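Arylamine n-acetyltransferase NAT (Mycobacterium tuberculosis, PDB 4BGF) catalyses transfer of an acetyl group to arylamines, probably from acetyl-CoA through a cysteine thioester as in other members of its family. Local coordinates at residues Arg89-Arg94 and His110-Val115. Numbering follows the deposited sequence.
Sequences RRFAAR and HTLLGV
Phe91 and Leu112 face each other as a hydrogen-bonded pair of antiparallel strands, with Arg89–Gly114 and Ala93–His110 bonded likewise on either side. The Phe91 N-H points almost straight at Leu112 O (2.9 Å, 172°). Phe91 O takes two donors from opposite faces of its carbonyl plane: Leu112 N at 3.1 Å and Thr111 OG1 at 2.7 Å, the hydroxyl being set anti to its own backbone N (chi1 -171°). A water that accepts from Arg90 NH1 donates to Thr111 OG1, adding a solvent link between the strands.

Side-chain packing divides between the sheet faces. On one, the Phe91 ring reaches over Gly114, which has no side chain, its CE2 3.5 Å from Gly114 CA; Arg89 O sits over the centre of one ring face. Leu112 CD2 reaches Ala93 CB at 3.8 Å and also touches Phe91 CB. Ala93 CB meets the edge of the His110 ring, 3.7 Å from CD2. On the other, Arg90 and Leu113 lie side by side, Arg90 CG 3.8 Å from Leu113 CD2.

Helix 70-83 packs on the Thr111 and Leu113 face, where Asn74 and Gly75 carbonyls hold the Arg90 guanidinium. Strands 173-179 and 124-126 flank the pair; His110 NE2 bonds Asp127 and its side chain touches Cys70, consistent with the family's Cys-His-Asp triad.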
# COMPACT_ATOMS: atom_id res chain seq x y z
N ARG A 89 14.84 4.77 5.11
CA ARG A 89 15.16 5.49 3.88
C ARG A 89 14.00 5.30 2.90
O ARG A 89 13.64 4.19 2.58
CB ARG A 89 16.44 4.92 3.28
CG ARG A 89 17.69 5.15 4.14
CD ARG A 89 18.96 4.89 3.40
NE ARG A 89 19.23 3.47 3.17
CZ ARG A 89 19.85 2.66 4.03
NH1 ARG A 89 20.26 3.11 5.21
NH2 ARG A 89 20.06 1.39 3.71
N ARG A 90 13.41 6.38 2.41
CA ARG A 90 12.30 6.24 1.48
C ARG A 90 12.75 6.19 0.01
O ARG A 90 13.53 7.04 -0.42
CB ARG A 90 11.34 7.40 1.70
CG ARG A 90 10.72 7.36 3.05
CD ARG A 90 10.12 8.69 3.40
NE ARG A 90 9.52 8.70 4.73
CZ ARG A 90 8.35 8.14 5.04
NH1 ARG A 90 7.65 7.47 4.15
NH2 ARG A 90 7.90 8.24 6.26
N PHE A 91 12.21 5.22 -0.74
CA PHE A 91 12.57 4.97 -2.15
C PHE A 91 11.42 5.29 -3.09
O PHE A 91 10.26 5.22 -2.69
CB PHE A 91 12.94 3.49 -2.37
CG PHE A 91 14.11 3.02 -1.55
CD1 PHE A 91 15.19 3.87 -1.27
CD2 PHE A 91 14.14 1.73 -1.04
CE1 PHE A 91 16.27 3.44 -0.52
CE2 PHE A 91 15.21 1.29 -0.28
CZ PHE A 91 16.27 2.15 -0.02
N ALA A 92 11.75 5.64 -4.34
CA ALA A 92 10.76 5.86 -5.39
C ALA A 92 10.73 4.66 -6.33
O ALA A 92 11.73 3.99 -6.49
CB ALA A 92 11.09 7.09 -6.16
N ALA A 93 9.59 4.39 -6.96
CA ALA A 93 9.48 3.26 -7.88
C ALA A 93 8.49 3.47 -9.04
O ALA A 93 7.53 4.22 -8.92
CB ALA A 93 9.10 2.03 -7.08
N ARG A 94 8.72 2.78 -10.15
CA ARG A 94 7.81 2.82 -11.28
C ARG A 94 7.13 1.48 -11.38
O ARG A 94 7.78 0.45 -11.43
CB ARG A 94 8.54 3.10 -12.61
CG ARG A 94 9.51 4.25 -12.60
CD ARG A 94 10.17 4.33 -13.93
NE ARG A 94 11.27 5.26 -13.94
CZ ARG A 94 11.18 6.58 -14.08
NH1 ARG A 94 10.00 7.18 -14.23
NH2 ARG A 94 12.28 7.30 -14.03
N HIS A 110 5.27 5.40 -7.39
CA HIS A 110 5.26 4.49 -6.27
C HIS A 110 6.42 4.79 -5.29
O HIS A 110 7.45 5.32 -5.67
CB HIS A 110 5.30 3.04 -6.75
CG HIS A 110 5.16 2.05 -5.65
ND1 HIS A 110 4.05 2.00 -4.84
CD2 HIS A 110 6.01 1.10 -5.19
CE1 HIS A 110 4.22 1.05 -3.94
NE2 HIS A 110 5.39 0.49 -4.14
N THR A 111 6.21 4.47 -4.02
CA THR A 111 7.20 4.68 -3.01
C THR A 111 7.14 3.49 -2.08
O THR A 111 6.06 2.99 -1.80
CB THR A 111 6.97 6.01 -2.27
OG1 THR A 111 8.09 6.30 -1.41
CG2 THR A 111 5.72 5.98 -1.46
N LEU A 112 8.31 3.02 -1.67
CA LEU A 112 8.45 1.98 -0.67
C LEU A 112 9.55 2.42 0.35
O LEU A 112 10.01 3.56 0.31
CB LEU A 112 8.83 0.65 -1.34
CG LEU A 112 10.16 0.64 -2.11
CD1 LEU A 112 10.74 -0.71 -2.12
CD2 LEU A 112 10.07 1.17 -3.56
N LEU A 113 9.98 1.51 1.23
CA LEU A 113 10.94 1.81 2.30
C LEU A 113 12.08 0.83 2.29
O LEU A 113 11.88 -0.33 1.97
CB LEU A 113 10.31 1.69 3.69
CG LEU A 113 9.00 2.43 3.86
CD1 LEU A 113 8.46 2.14 5.26
CD2 LEU A 113 9.17 3.92 3.57
N GLY A 114 13.27 1.31 2.67
CA GLY A 114 14.41 0.46 2.98
C GLY A 114 14.79 0.65 4.44
O GLY A 114 15.22 1.72 4.83
N VAL A 115 14.64 -0.41 5.24
CA VAL A 115 14.68 -0.31 6.69
C VAL A 115 15.87 -1.10 7.24
O VAL A 115 16.12 -2.21 6.78
CB VAL A 115 13.32 -0.79 7.32
CG1 VAL A 115 13.45 -1.16 8.79
CG2 VAL A 115 12.24 0.27 7.13
O HOH W 1 7.28 6.71 1.25